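Local coordinates for uncharacterized peroxidase-related protein (Silicibacter sp., PDB 2PFX), which is of unknown function but, as a peroxidase-related member of the AhpD-like carboxymuconolactone decarboxylase family, probably acts as an oxidoreductase, at residues Q24-F27 with E28-E32. Sequence-based numbering, arbitrary orientation.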
loop_
_atom_site.group_PDB
_atom_site.type_symbol
_atom_site.label_atom_id
_atom_site.label_comp_id
_atom_site.label_asym_id
_atom_site.label_seq_id
_atom_site.Cartn_x
_atom_site.Cartn_y
_atom_site.Cartn_z
ATOM N N GLN A 24 12.686 -34.622 25.492
ATOM C CA GLN A 24 14.111 -34.672 25.751
ATOM C C GLN A 24 14.874 -35.504 24.715
ATOM O O GLN A 24 15.901 -35.073 24.208
ATOM C CB GLN A 24 14.373 -35.271 27.149
ATOM C CG GLN A 24 15.871 -35.366 27.469
ATOM C CD GLN A 24 16.523 -34.005 27.257
ATOM O OE1 GLN A 24 16.103 -33.059 27.928
ATOM N NE2 GLN A 24 17.481 -33.939 26.345
ATOM N N LYS A 25 14.349 -36.696 24.476
ATOM C CA LYS A 25 14.887 -37.620 23.487
ATOM C C LYS A 25 14.903 -37.003 22.091
ATOM O O LYS A 25 15.864 -37.089 21.328
ATOM C CB LYS A 25 14.055 -38.902 23.454
ATOM C CG LYS A 25 14.504 -40.002 24.391
ATOM C CD LYS A 25 13.489 -41.123 24.479
ATOM C CE LYS A 25 13.435 -41.867 23.149
ATOM N NZ LYS A 25 12.535 -43.043 23.234
ATOM N N TYR A 26 13.801 -36.353 21.749
ATOM C CA TYR A 26 13.643 -35.754 20.428
ATOM C C TYR A 26 14.692 -34.675 20.250
ATOM O O TYR A 26 15.368 -34.489 19.245
ATOM C CB TYR A 26 12.232 -35.190 20.263
ATOM C CG TYR A 26 12.021 -34.469 18.945
ATOM C CD1 TYR A 26 12.062 -35.150 17.734
ATOM C CD2 TYR A 26 11.768 -33.104 18.918
ATOM C CE1 TYR A 26 11.869 -34.498 16.532
ATOM C CE2 TYR A 26 11.576 -32.437 17.728
ATOM C CZ TYR A 26 11.625 -33.139 16.542
ATOM O OH TYR A 26 11.428 -32.457 15.360
ATOM N N PHE A 27 14.863 -33.896 21.309
ATOM C CA PHE A 27 15.838 -32.825 21.243
ATOM C C PHE A 27 17.247 -33.362 21.159
ATOM O O PHE A 27 18.105 -32.716 20.552
ATOM C CB PHE A 27 15.638 -31.917 22.458
ATOM C CG PHE A 27 14.470 -30.943 22.312
ATOM C CD1 PHE A 27 13.587 -30.952 21.256
ATOM C CD2 PHE A 27 14.294 -29.997 23.314
ATOM C CE1 PHE A 27 12.550 -30.057 21.149
ATOM C CE2 PHE A 27 13.268 -29.073 23.215
ATOM C CZ PHE A 27 12.418 -29.109 22.135
ATOM N N GLU A 28 17.501 -34.519 21.754
ATOM C CA GLU A 28 18.846 -35.082 21.575
ATOM C C GLU A 28 19.104 -35.410 20.115
ATOM O O GLU A 28 20.183 -35.255 19.542
ATOM C CB GLU A 28 18.967 -36.323 22.464
ATOM C CG GLU A 28 19.159 -35.950 23.921
ATOM C CD GLU A 28 18.666 -36.977 24.906
ATOM O OE1 GLU A 28 18.220 -38.065 24.500
ATOM O OE2 GLU A 28 18.754 -36.646 26.107
ATOM N N ILE A 29 18.025 -35.886 19.499
ATOM C CA ILE A 29 18.127 -36.258 18.090
ATOM C C ILE A 29 18.365 -35.040 17.218
ATOM O O ILE A 29 19.220 -35.012 16.317
ATOM C CB ILE A 29 16.852 -37.037 17.703
ATOM C CG1 ILE A 29 16.678 -38.403 18.338
ATOM C CG2 ILE A 29 16.801 -37.151 16.190
ATOM C CD1 ILE A 29 17.386 -39.625 17.830
ATOM N N CYS A 30 17.643 -33.943 17.435
ATOM C CA CYS A 30 17.839 -32.705 16.678
ATOM C C CYS A 30 19.275 -32.213 16.773
ATOM O O CYS A 30 19.951 -31.821 15.835
ATOM C CB CYS A 30 16.902 -31.591 17.185
ATOM S SG CYS A 30 15.129 -31.840 17.012
ATOM N N GLN A 31 19.770 -32.205 18.019
ATOM C CA GLN A 31 21.110 -31.728 18.339
ATOM C C GLN A 31 22.132 -32.486 17.520
ATOM O O GLN A 31 23.091 -31.946 16.987
ATOM C CB GLN A 31 21.387 -31.952 19.815
ATOM C CG GLN A 31 22.694 -31.508 20.413
ATOM C CD GLN A 31 23.167 -30.123 20.047
ATOM O OE1 GLN A 31 24.128 -30.072 19.273
ATOM N NE2 GLN A 31 22.584 -29.045 20.550
ATOM N N GLU A 32 21.873 -33.788 17.437
ATOM C CA GLU A 32 22.733 -34.657 16.650
ATOM C C GLU A 32 22.600 -34.347 15.165
ATOM O O GLU A 32 23.607 -34.235 14.457
ATOM C CB GLU A 32 22.351 -36.088 17.036
ATOM C CG GLU A 32 22.947 -37.305 16.396
ATOM C CD GLU A 32 24.464 -37.371 16.368
ATOM O OE1 GLU A 32 25.049 -37.030 17.415
ATOM O OE2 GLU A 32 25.043 -37.700 15.317
#
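Gln24 and Glu28 meet one turn apart on helix 21-34, as do Tyr26 and Cys30, making this a local i to i+4 contact on the first helix of an all-helical chain. The helix itself is regular here: Glu28, Ile29, Cys30 and Gln31 each donate their backbone N-H to the carbonyl four residues back, with Cys30 N to Tyr26 O at 3.0 Å. On one side, the Gln24 chain bends at its second torsion (chi2 53°), bringing NE2 to 3.0 Å from Glu28 OE2. That hydrogen bond is bent, with an N-H...O angle of 142°, and the amide nitrogen comes from above the carboxylate plane. The two side chains cross at about a right angle, and Gln24 CG also lies 3.4 Å from Glu28 OE2. Putting an alanine at Gln24 would remove the amide and is likely to leave the Glu28 carboxylate without this donor and freer to turn. Elsewhere on the helix, Cys30 SG sits over one face of the Tyr26 ring, 3.9 Å from its centroid and shifted toward the rim at CE2 and CZ, a sulfur-aromatic contact. Tyr26 and Cys30 both also touch Leu41 of helix 39-44, and buried Phe27 joins them there. Phe27 also touches Leu19, just ahead of helix 21-34, and Val37 and Ala45 in the loops on either side of helix 39-44, so this side of helix 21-34 packs against helix 39-44 and its flanking loops.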